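Local coordinates for putative SAM-dependent O-methyltranferase (Podospora anserina, PDB 4YMG), which binds S-adenosylmethionine and, as a member of the cation-dependent O-methyltransferase family, probably transfers its methyl group to an oxygen of a substrate, at residues Asp29-His34 against Ser76-Leu81; Ile69-Cys74 against Leu140-Ala145; Ala82-Thr87 against Asp118-Ile123. All coordinates share one frame; numbering follows the deposited sequence.

Contact 1 (Asp29-His34 against Ser76-Leu81). With SAM (S-adenosylmethionine), chain H.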
loop_
_atom_site.group_PDB
_atom_site.type_symbol
_atom_site.label_atom_id
_atom_site.label_comp_id
_atom_site.label_asym_id
_atom_site.label_seq_id
_atom_site.Cartn_x
_atom_site.Cartn_y
_atom_site.Cartn_z
ATOM N N ASP B 29 -21.698 -8.712 -0.246
ATOM C CA ASP B 29 -22.435 -9.488 0.752
ATOM C C ASP B 29 -22.068 -10.962 0.734
ATOM O O ASP B 29 -21.926 -11.593 1.788
ATOM C CB ASP B 29 -23.944 -9.344 0.534
ATOM C CG ASP B 29 -24.469 -8.000 0.978
ATOM O OD1 ASP B 29 -23.882 -7.414 1.910
ATOM O OD2 ASP B 29 -25.477 -7.537 0.403
ATOM N N ALA B 30 -21.928 -11.511 -0.466
ATOM C CA ALA B 30 -21.602 -12.922 -0.619
ATOM C C ALA B 30 -20.236 -13.249 -0.012
ATOM O O ALA B 30 -20.028 -14.347 0.493
ATOM C CB ALA B 30 -21.637 -13.314 -2.089
ATOM N N LEU B 31 -19.318 -12.286 -0.063
ATOM C CA LEU B 31 -17.971 -12.468 0.472
ATOM C C LEU B 31 -17.993 -12.379 2.003
ATOM O O LEU B 31 -17.293 -13.125 2.692
ATOM C CB LEU B 31 -17.012 -11.427 -0.123
ATOM C CG LEU B 31 -15.530 -11.803 -0.066
ATOM C CD1 LEU B 31 -15.364 -13.255 -0.473
ATOM C CD2 LEU B 31 -14.680 -10.919 -0.957
ATOM N N VAL B 32 -18.798 -11.462 2.532
ATOM C CA VAL B 32 -19.012 -11.379 3.976
ATOM C C VAL B 32 -19.636 -12.672 4.502
ATOM O O VAL B 32 -19.241 -13.177 5.546
ATOM C CB VAL B 32 -19.924 -10.188 4.359
ATOM C CG1 VAL B 32 -20.188 -10.183 5.856
ATOM C CG2 VAL B 32 -19.298 -8.871 3.922
ATOM N N GLU B 33 -20.620 -13.187 3.769
ATOM C CA GLU B 33 -21.261 -14.460 4.100
ATOM C C GLU B 33 -20.206 -15.565 4.222
ATOM O O GLU B 33 -20.188 -16.316 5.193
ATOM C CB GLU B 33 -22.308 -14.809 3.032
ATOM C CG GLU B 33 -23.053 -16.133 3.193
ATOM C CD GLU B 33 -24.140 -16.325 2.124
ATOM O OE1 GLU B 33 -24.074 -15.669 1.065
ATOM O OE2 GLU B 33 -25.068 -17.125 2.345
ATOM N N HIS B 34 -19.307 -15.633 3.245
ATOM C CA HIS B 34 -18.285 -16.673 3.207
ATOM C C HIS B 34 -17.259 -16.507 4.322
ATOM O O HIS B 34 -16.809 -17.480 4.933
ATOM C CB HIS B 34 -17.589 -16.668 1.846
ATOM C CG HIS B 34 -16.494 -17.681 1.722
ATOM N ND1 HIS B 34 -16.725 -19.036 1.801
ATOM C CD2 HIS B 34 -15.162 -17.534 1.532
ATOM C CE1 HIS B 34 -15.579 -19.683 1.669
ATOM N NE2 HIS B 34 -14.618 -18.795 1.498
ATOM N N SER B 76 -9.836 -21.185 2.387
ATOM C CA SER B 76 -11.262 -21.424 2.140
ATOM C C SER B 76 -11.745 -20.732 0.874
ATOM O O SER B 76 -12.915 -20.854 0.501
ATOM C CB SER B 76 -12.115 -20.957 3.329
ATOM O OG SER B 76 -12.216 -19.543 3.369
ATOM N N GLY B 77 -10.849 -19.993 0.228
ATOM C CA GLY B 77 -11.156 -19.373 -1.049
ATOM C C GLY B 77 -11.545 -17.915 -0.933
ATOM O O GLY B 77 -11.968 -17.300 -1.914
ATOM N N TYR B 78 -11.392 -17.358 0.263
ATOM C CA TYR B 78 -11.782 -15.975 0.525
ATOM C C TYR B 78 -11.061 -14.970 -0.374
ATOM O O TYR B 78 -11.707 -14.144 -1.019
ATOM C CB TYR B 78 -11.527 -15.618 1.993
ATOM C CG TYR B 78 -11.730 -14.149 2.320
ATOM C CD1 TYR B 78 -13.002 -13.586 2.339
ATOM C CD2 TYR B 78 -10.655 -13.334 2.640
ATOM C CE1 TYR B 78 -13.194 -12.243 2.655
ATOM C CE2 TYR B 78 -10.831 -11.994 2.955
ATOM C CZ TYR B 78 -12.106 -11.456 2.962
ATOM O OH TYR B 78 -12.276 -10.127 3.270
ATOM N N SER B 79 -9.735 -15.029 -0.413
ATOM C CA SER B 79 -8.984 -14.074 -1.230
ATOM C C SER B 79 -9.222 -14.354 -2.714
ATOM O O SER B 79 -9.312 -13.423 -3.511
ATOM C CB SER B 79 -7.480 -14.108 -0.892
ATOM O OG SER B 79 -6.939 -15.420 -0.994
ATOM N N ALA B 80 -9.342 -15.630 -3.080
ATOM C CA ALA B 80 -9.673 -15.986 -4.465
ATOM C C ALA B 80 -10.981 -15.316 -4.917
ATOM O O ALA B 80 -11.077 -14.807 -6.026
ATOM C CB ALA B 80 -9.773 -17.494 -4.622
ATOM N N LEU B 81 -11.982 -15.322 -4.050
ATOM C CA LEU B 81 -13.257 -14.697 -4.363
ATOM C C LEU B 81 -13.111 -13.175 -4.464
ATOM O O LEU B 81 -13.767 -12.525 -5.297
ATOM C CB LEU B 81 -14.303 -15.074 -3.309
ATOM C CG LEU B 81 -14.772 -16.533 -3.327
ATOM C CD1 LEU B 81 -15.659 -16.823 -2.105
ATOM C CD2 LEU B 81 -15.517 -16.840 -4.620
HETATM N N SAM H . -5.195 -16.554 1.039
HETATM C CA SAM H . -6.152 -16.921 2.087
HETATM C C SAM H . -7.044 -15.758 2.523
HETATM O O SAM H . -6.747 -14.579 2.276
HETATM O OXT SAM H . -8.077 -16.000 3.152
HETATM C CB SAM H . -5.486 -17.496 3.332
HETATM C CG SAM H . -4.201 -18.290 3.124
HETATM S SD SAM H . -3.777 -19.255 4.600
HETATM C CE SAM H . -2.908 -17.985 5.568
HETATM C "C5'" SAM H . -2.369 -20.267 4.034
HETATM C "C4'" SAM H . -2.840 -21.441 3.188
HETATM O "O4'" SAM H . -1.730 -22.033 2.538
HETATM C "C3'" SAM H . -3.473 -22.527 4.054
HETATM O "O3'" SAM H . -4.746 -22.836 3.538
HETATM C "C2'" SAM H . -2.538 -23.722 3.932
HETATM O "O2'" SAM H . -3.222 -24.954 3.898
HETATM C "C1'" SAM H . -1.828 -23.436 2.616
HETATM N N9 SAM H . -0.485 -24.028 2.532
HETATM C C8 SAM H . 0.498 -24.080 3.495
HETATM N N7 SAM H . 1.580 -24.714 2.969
HETATM C C5 SAM H . 1.301 -25.042 1.678
HETATM C C6 SAM H . 2.016 -25.695 0.678
HETATM N N6 SAM H . 3.253 -26.130 0.901
HETATM N N1 SAM H . 1.435 -25.886 -0.562
HETATM C C2 SAM H . 0.151 -25.456 -0.808
HETATM N N3 SAM H . -0.563 -24.811 0.180
HETATM C C4 SAM H . 0.009 -24.602 1.394
#
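Leu31 and His34, one turn apart on helix 29-41, face the start of helix 78-86 with matching backbone gaps, the CA atoms of Leu31 and Leu81 lying 7.1 Å apart and those of His34 and Tyr78 the same distance, so that side chains must bridge the gap. Leu31 fits between Tyr78 and Leu81, a branched aliphatic group suited to a buried corner. Its CG lies 3.6 Å from CE1 of Tyr78, at about a right angle to that side chain and oblique to the ring, while its CD1 packs 3.5 Å from CB of Leu81. His34 reaches straight across: with CG anti to the backbone N (chi1 178°), the imidazole extends toward the turn before the helix. There NE2 gives a weak hydrogen bond to Ser76 O (2.9 Å), bent to 124° at the proton, with the carbonyl near the ring plane. Leu81 CD1 sits over one face of the same ring, 4.1 Å from its centroid, in a CH-pi contact. Histidine thus offers a polar rim to the turn and a flat surface to leucine. Gly77, the N-cap residue, has a positive phi (99°), at which a CB would press on the preceding carbonyl. It closes the glycine-rich cofactor loop of class I methyltransferases, Gly73 to Gly77, consistent with the nearby SAM: Ser79 OG accepts a 2.9 Å hydrogen bond from the SAM N, and SAM OXT lies at the edge of the Tyr78 ring. Ser76 OG is bonded to Thr38 OG1, and Tyr78 OH to Ser50 O, so both polar ends are satisfied. Around the contact, Ala110 and Tyr114 of helix 101-114 pack on His34, Val116 of a loop touches Leu81, and Met57 of helix 51-64 rests against Tyr78.

Contact 2 (Ile69-Cys74 against Leu140-Ala145). With SAM (S-adenosylmethionine), chain H.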
loop_
_atom_site.group_PDB
_atom_site.type_symbol
_atom_site.label_atom_id
_atom_site.label_comp_id
_atom_site.label_asym_id
_atom_site.label_seq_id
_atom_site.Cartn_x
_atom_site.Cartn_y
_atom_site.Cartn_z
ATOM N N ILE B 69 -4.288 -13.828 -12.610
ATOM C CA ILE B 69 -3.879 -13.761 -11.215
ATOM C C ILE B 69 -3.513 -15.137 -10.693
ATOM O O ILE B 69 -4.237 -16.114 -10.916
ATOM C CB ILE B 69 -4.999 -13.172 -10.337
ATOM C CG1 ILE B 69 -5.249 -11.714 -10.715
ATOM C CG2 ILE B 69 -4.650 -13.310 -8.859
ATOM C CD1 ILE B 69 -6.393 -11.084 -9.943
ATOM N N LEU B 70 -2.372 -15.214 -10.019
ATOM C CA LEU B 70 -1.976 -16.422 -9.301
ATOM C C LEU B 70 -1.974 -16.164 -7.805
ATOM O O LEU B 70 -1.457 -15.147 -7.352
ATOM C CB LEU B 70 -0.588 -16.873 -9.745
ATOM C CG LEU B 70 0.096 -17.957 -8.923
ATOM C CD1 LEU B 70 -0.678 -19.276 -9.002
ATOM C CD2 LEU B 70 1.508 -18.129 -9.445
ATOM N N GLU B 71 -2.528 -17.074 -7.015
ATOM C CA GLU B 71 -2.309 -16.945 -5.584
ATOM C C GLU B 71 -1.864 -18.276 -5.002
ATOM O O GLU B 71 -2.282 -19.359 -5.449
ATOM C CB GLU B 71 -3.564 -16.398 -4.870
ATOM C CG GLU B 71 -4.549 -17.447 -4.487
ATOM C CD GLU B 71 -5.710 -16.949 -3.636
ATOM O OE1 GLU B 71 -5.750 -15.755 -3.246
ATOM O OE2 GLU B 71 -6.576 -17.797 -3.327
ATOM N N ILE B 72 -0.974 -18.207 -4.044
ATOM C CA ILE B 72 -0.510 -19.346 -3.335
ATOM C C ILE B 72 -1.071 -19.333 -1.927
ATOM O O ILE B 72 -0.767 -18.488 -1.145
ATOM C CB ILE B 72 1.014 -19.426 -3.325
ATOM C CG1 ILE B 72 1.577 -19.030 -4.684
ATOM C CG2 ILE B 72 1.478 -20.751 -2.829
ATOM C CD1 ILE B 72 3.070 -18.977 -4.737
ATOM N N GLY B 73 -1.951 -20.270 -1.667
ATOM C CA GLY B 73 -2.522 -20.518 -0.368
ATOM C C GLY B 73 -3.982 -20.182 -0.286
ATOM O O GLY B 73 -4.363 -19.232 0.289
ATOM N N CYS B 74 -4.798 -20.988 -0.916
ATOM C CA CYS B 74 -6.200 -20.714 -1.122
ATOM C C CYS B 74 -7.022 -20.675 0.169
ATOM O O CYS B 74 -7.888 -19.895 0.307
ATOM C CB CYS B 74 -6.799 -21.746 -2.040
ATOM S SG CYS B 74 -8.447 -21.394 -2.601
ATOM N N LEU B 140 -0.568 -10.402 -11.524
ATOM C CA LEU B 140 -0.626 -10.192 -10.082
ATOM C C LEU B 140 -0.474 -11.536 -9.426
ATOM O O LEU B 140 -1.191 -12.473 -9.755
ATOM C CB LEU B 140 -1.939 -9.521 -9.659
ATOM C CG LEU B 140 -2.042 -9.009 -8.211
ATOM C CD1 LEU B 140 -3.162 -7.998 -8.097
ATOM C CD2 LEU B 140 -2.264 -10.145 -7.207
ATOM N N ILE B 141 0.482 -11.632 -8.513
ATOM C CA ILE B 141 0.716 -12.859 -7.785
ATOM C C ILE B 141 0.645 -12.558 -6.295
ATOM O O ILE B 141 1.366 -11.689 -5.792
ATOM C CB ILE B 141 2.090 -13.490 -8.131
ATOM C CG1 ILE B 141 2.205 -13.752 -9.642
ATOM C CG2 ILE B 141 2.319 -14.766 -7.308
ATOM C CD1 ILE B 141 3.604 -14.235 -10.074
ATOM N N PHE B 142 -0.211 -13.292 -5.601
ATOM C CA PHE B 142 -0.411 -13.127 -4.161
ATOM C C PHE B 142 0.173 -14.330 -3.430
ATOM O O PHE B 142 -0.332 -15.444 -3.553
ATOM C CB PHE B 142 -1.905 -12.975 -3.860
ATOM C CG PHE B 142 -2.232 -12.704 -2.403
ATOM C CD1 PHE B 142 -1.613 -11.679 -1.714
ATOM C CD2 PHE B 142 -3.219 -13.443 -1.756
ATOM C CE1 PHE B 142 -1.946 -11.419 -0.381
ATOM C CE2 PHE B 142 -3.555 -13.189 -0.434
ATOM C CZ PHE B 142 -2.916 -12.176 0.255
ATOM N N VAL B 143 1.243 -14.112 -2.680
ATOM C CA VAL B 143 1.903 -15.207 -1.974
ATOM C C VAL B 143 1.430 -15.200 -0.532
ATOM O O VAL B 143 1.734 -14.276 0.212
ATOM C CB VAL B 143 3.447 -15.074 -2.017
ATOM C CG1 VAL B 143 4.117 -16.176 -1.161
ATOM C CG2 VAL B 143 3.934 -15.108 -3.461
ATOM N N ASP B 144 0.686 -16.229 -0.142
ATOM C CA ASP B 144 0.043 -16.220 1.164
ATOM C C ASP B 144 -0.078 -17.636 1.743
ATOM O O ASP B 144 -1.097 -17.991 2.332
ATOM C CB ASP B 144 -1.333 -15.555 1.037
ATOM C CG ASP B 144 -1.970 -15.244 2.378
ATOM O OD1 ASP B 144 -1.225 -15.045 3.360
ATOM O OD2 ASP B 144 -3.224 -15.215 2.435
ATOM N N ALA B 145 0.970 -18.439 1.561
ATOM C CA ALA B 145 0.976 -19.826 1.999
ATOM C C ALA B 145 1.971 -20.046 3.154
ATOM O O ALA B 145 2.077 -19.203 4.050
ATOM C CB ALA B 145 1.299 -20.740 0.823
HETATM N N SAM H . -5.195 -16.554 1.039
HETATM C CA SAM H . -6.152 -16.921 2.087
HETATM C C SAM H . -7.044 -15.758 2.523
HETATM O O SAM H . -6.747 -14.579 2.276
HETATM O OXT SAM H . -8.077 -16.000 3.152
HETATM C CB SAM H . -5.486 -17.496 3.332
HETATM C CG SAM H . -4.201 -18.290 3.124
HETATM S SD SAM H . -3.777 -19.255 4.600
HETATM C CE SAM H . -2.908 -17.985 5.568
HETATM C "C5'" SAM H . -2.369 -20.267 4.034
HETATM C "C4'" SAM H . -2.840 -21.441 3.188
HETATM O "O4'" SAM H . -1.730 -22.033 2.538
HETATM C "C3'" SAM H . -3.473 -22.527 4.054
HETATM O "O3'" SAM H . -4.746 -22.836 3.538
HETATM C "C2'" SAM H . -2.538 -23.722 3.932
HETATM O "O2'" SAM H . -3.222 -24.954 3.898
HETATM C "C1'" SAM H . -1.828 -23.436 2.616
HETATM N N9 SAM H . -0.485 -24.028 2.532
HETATM C C8 SAM H . 0.498 -24.080 3.495
HETATM N N7 SAM H . 1.580 -24.714 2.969
HETATM C C5 SAM H . 1.301 -25.042 1.678
HETATM C C6 SAM H . 2.016 -25.695 0.678
HETATM N N6 SAM H . 3.253 -26.130 0.901
HETATM N N1 SAM H . 1.435 -25.886 -0.562
HETATM C C2 SAM H . 0.151 -25.456 -0.808
HETATM N N3 SAM H . -0.563 -24.811 0.180
HETATM C C4 SAM H . 0.009 -24.602 1.394
#
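Ile69 to Ile72 pair one for one with Leu140 to Val143 as neighbouring parallel strands; the axes of the two short segments approach to 4.6 Å, with directions 8° apart. The tight part is the backbone ladder, in which Leu70 and Ile72 each use N and O to bond across, as with Phe142 N to Leu70 O (2.8 Å). Side chains pack less closely: Leu70 CD2 and Ile141 CG2 are 4.1 Å apart on the face shared with Ile72 and Val143, where aliphatic residues suit burial beneath Tyr153 and Ile157 of helix 150-159. No side is open to solvent; the looser region is the C-terminal exit, where the Asp144 N to Ile72 O bond bends to 140° and Ala145 N, though near Ile72 O, is not hydrogen-bonded. Packing stays close there, Ile72 CG2 meeting Ala145 CB at 3.7 Å. On the other face Glu71 lies alongside Phe142, its OE1 at the ring edge 3.7 Å from CD2; a buried carboxylate is probably tolerated here, its oxygens being hydrogen-bonded by Ser79 and Thr96. Gly73 makes the turn out of the strand with a positive phi (112°), and a CB would run into Asp144 O. Both departing loops meet the cofactor, as in class I methyltransferases: SAM N donates to Gly73 O (2.9 Å) and to Asp144 OD2 (2.8 Å). A carbonyl and a carboxylate converging on one amine would favour its positively charged form and fix the methionine end at the C-terminal ends of the parallel strands.

Contact 3 (Ala82-Thr87 against Asp118-Ile123)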
loop_
_atom_site.group_PDB
_atom_site.type_symbol
_atom_site.label_atom_id
_atom_site.label_comp_id
_atom_site.label_asym_id
_atom_site.label_seq_id
_atom_site.Cartn_x
_atom_site.Cartn_y
_atom_site.Cartn_z
ATOM N N ALA B 82 -12.257 -12.605 -3.621
ATOM C CA ALA B 82 -11.955 -11.179 -3.712
ATOM C C ALA B 82 -11.342 -10.840 -5.078
ATOM O O ALA B 82 -11.750 -9.876 -5.723
ATOM C CB ALA B 82 -11.014 -10.754 -2.584
ATOM N N TRP B 83 -10.362 -11.626 -5.518
ATOM C CA TRP B 83 -9.737 -11.380 -6.823
ATOM C C TRP B 83 -10.784 -11.516 -7.923
ATOM O O TRP B 83 -10.800 -10.733 -8.880
ATOM C CB TRP B 83 -8.569 -12.343 -7.096
ATOM C CG TRP B 83 -7.442 -12.308 -6.076
ATOM C CD1 TRP B 83 -6.927 -13.378 -5.392
ATOM C CD2 TRP B 83 -6.687 -11.157 -5.645
ATOM N NE1 TRP B 83 -5.909 -12.967 -4.562
ATOM C CE2 TRP B 83 -5.740 -11.612 -4.697
ATOM C CE3 TRP B 83 -6.723 -9.792 -5.962
ATOM C CZ2 TRP B 83 -4.842 -10.751 -4.061
ATOM C CZ3 TRP B 83 -5.830 -8.931 -5.320
ATOM C CH2 TRP B 83 -4.904 -9.414 -4.384
ATOM N N TYR B 84 -11.662 -12.507 -7.766
ATOM C CA TYR B 84 -12.758 -12.720 -8.705
ATOM C C TYR B 84 -13.620 -11.464 -8.814
ATOM O O TYR B 84 -13.909 -10.995 -9.913
ATOM C CB TYR B 84 -13.607 -13.929 -8.286
ATOM C CG TYR B 84 -14.737 -14.251 -9.240
ATOM C CD1 TYR B 84 -14.551 -15.138 -10.295
ATOM C CD2 TYR B 84 -15.988 -13.668 -9.090
ATOM C CE1 TYR B 84 -15.576 -15.431 -11.179
ATOM C CE2 TYR B 84 -17.025 -13.954 -9.974
ATOM C CZ TYR B 84 -16.813 -14.838 -11.014
ATOM O OH TYR B 84 -17.836 -15.130 -11.893
ATOM N N GLU B 85 -14.003 -10.911 -7.670
ATOM C CA GLU B 85 -14.863 -9.723 -7.639
ATOM C C GLU B 85 -14.226 -8.531 -8.340
ATOM O O GLU B 85 -14.899 -7.796 -9.074
ATOM C CB GLU B 85 -15.200 -9.338 -6.199
ATOM C CG GLU B 85 -16.217 -10.241 -5.542
ATOM C CD GLU B 85 -17.606 -10.123 -6.174
ATOM O OE1 GLU B 85 -17.882 -9.107 -6.866
ATOM O OE2 GLU B 85 -18.415 -11.053 -5.964
ATOM N N GLY B 86 -12.931 -8.342 -8.113
ATOM C CA GLY B 86 -12.238 -7.176 -8.632
ATOM C C GLY B 86 -11.875 -7.286 -10.104
ATOM O O GLY B 86 -11.364 -6.329 -10.692
ATOM N N THR B 87 -12.136 -8.443 -10.704
ATOM C CA THR B 87 -11.768 -8.666 -12.102
ATOM C C THR B 87 -12.953 -9.092 -12.973
ATOM O O THR B 87 -12.770 -9.722 -14.016
ATOM C CB THR B 87 -10.647 -9.739 -12.229
ATOM O OG1 THR B 87 -11.072 -10.964 -11.610
ATOM C CG2 THR B 87 -9.372 -9.261 -11.555
ATOM N N ASP B 118 -16.110 -20.302 -13.660
ATOM C CA ASP B 118 -15.793 -19.930 -15.034
ATOM C C ASP B 118 -14.325 -19.522 -15.224
ATOM O O ASP B 118 -13.791 -19.626 -16.328
ATOM C CB ASP B 118 -16.726 -18.803 -15.521
ATOM C CG ASP B 118 -16.900 -17.680 -14.503
ATOM O OD1 ASP B 118 -16.897 -17.961 -13.287
ATOM O OD2 ASP B 118 -17.065 -16.512 -14.922
ATOM N N ARG B 119 -13.660 -19.080 -14.162
ATOM C CA ARG B 119 -12.280 -18.614 -14.318
ATOM C C ARG B 119 -11.402 -18.797 -13.077
ATOM O O ARG B 119 -10.216 -18.451 -13.099
ATOM C CB ARG B 119 -12.276 -17.144 -14.738
ATOM C CG ARG B 119 -13.288 -16.289 -14.015
ATOM C CD ARG B 119 -13.576 -15.004 -14.789
ATOM N NE ARG B 119 -14.295 -14.033 -13.965
ATOM C CZ ARG B 119 -13.713 -13.168 -13.137
ATOM N NH1 ARG B 119 -12.382 -13.136 -13.013
ATOM N NH2 ARG B 119 -14.465 -12.330 -12.436
ATOM N N VAL B 120 -11.976 -19.332 -12.002
ATOM C CA VAL B 120 -11.183 -19.713 -10.845
ATOM C C VAL B 120 -10.796 -21.179 -10.964
ATOM O O VAL B 120 -11.657 -22.055 -11.040
ATOM C CB VAL B 120 -11.922 -19.504 -9.508
ATOM C CG1 VAL B 120 -11.027 -19.954 -8.345
ATOM C CG2 VAL B 120 -12.319 -18.049 -9.338
ATOM N N LYS B 121 -9.496 -21.430 -10.978
ATOM C CA LYS B 121 -8.978 -22.772 -11.102
ATOM C C LYS B 121 -8.169 -23.130 -9.865
ATOM O O LYS B 121 -7.144 -22.515 -9.571
ATOM C CB LYS B 121 -8.138 -22.897 -12.375
ATOM C CG LYS B 121 -8.996 -23.114 -13.633
ATOM C CD LYS B 121 -8.805 -22.012 -14.674
ATOM C CE LYS B 121 -9.775 -22.148 -15.854
ATOM N NZ LYS B 121 -11.127 -21.572 -15.582
ATOM N N LEU B 122 -8.653 -24.121 -9.134
ATOM C CA LEU B 122 -7.996 -24.584 -7.926
ATOM C C LEU B 122 -7.026 -25.712 -8.247
ATOM O O LEU B 122 -7.424 -26.775 -8.728
ATOM C CB LEU B 122 -9.037 -25.051 -6.910
ATOM C CG LEU B 122 -8.553 -25.626 -5.585
ATOM C CD1 LEU B 122 -7.751 -24.598 -4.819
ATOM C CD2 LEU B 122 -9.749 -26.109 -4.762
ATOM N N ILE B 123 -5.747 -25.482 -7.988
ATOM C CA ILE B 123 -4.759 -26.509 -8.263
ATOM C C ILE B 123 -4.316 -27.166 -6.968
ATOM O O ILE B 123 -3.764 -26.516 -6.079
ATOM C CB ILE B 123 -3.570 -25.928 -9.010
ATOM C CG1 ILE B 123 -4.082 -25.272 -10.295
ATOM C CG2 ILE B 123 -2.519 -27.019 -9.288
ATOM C CD1 ILE B 123 -3.010 -24.813 -11.221
HETATM O O HOH W 1 -17.163 -12.619 -13.523
#
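Arg119 lays its guanidinium flat on the ring of Tyr84, planes 17° apart and CZ 3.9 Å from the ring centroid, in a stacked cation-pi contact. Its CG stands between backbone N and carbonyl carbon (chi1 42°), and from there the chain runs extended to NE, carrying the guanidinium over the ring, with NH2 above its centre and both NH1 and NH2 within reach of the helix end. There NH1 donates a nearly straight bond, close to the guanidinium plane, to Thr87 OG1 (2.9 Å), and NH2 donates to Tyr84 O (2.9 Å). Thr87 N reaches that carbonyl from the opposite face. In this Rossmann-like methyltransferase fold the bonds tie the end of helix 78-86 to the residue just before 120-124, the outermost strand on this side of the chain's sheet; NH1 is also bonded to Ala92 O. Thr87 OG1 accepts from Arg119 NH1 and donates a hydrogen bond to Trp83 O (2.8 Å), a double role that suits a hydroxyl. Tyr84 has CG anti to the backbone N (chi1 -178°), which brings the ring beside Val120, the first residue of the strand, where Tyr84 CD1 meets Val120 CG2 at 3.8 Å. Asp118 OD1 lies at the ring edge, its carboxylate turned steeply to the ring. Water 1 accepts from Arg119 NH2 (2.9 Å) and bonds weakly to Tyr84 OH.

Overall arrangement
Contact 2 lies near the middle of the chain, about 6 Å from its centre, whereas contacts 1 and 3 are each about 14 Å out; contact 1 is nevertheless buried, while Asp118 of contact 3 is exposed. The outer two share helix 78-86, its start in contact 1 and its end in contact 3. That helix follows strand 68-72 of contact 2, and the elements stay joined, Glu71 bonding weakly to Trp83 of contact 3. Chemistry follows position. Contact 2 is a backbone ladder between inner strands, contact 1 helix packing around leucines and a histidine, with one weak polar bond, and contact 3 an arginine-centred polar network. Contacts 1 and 2 both reach SAM; contact 3 stands well away from it.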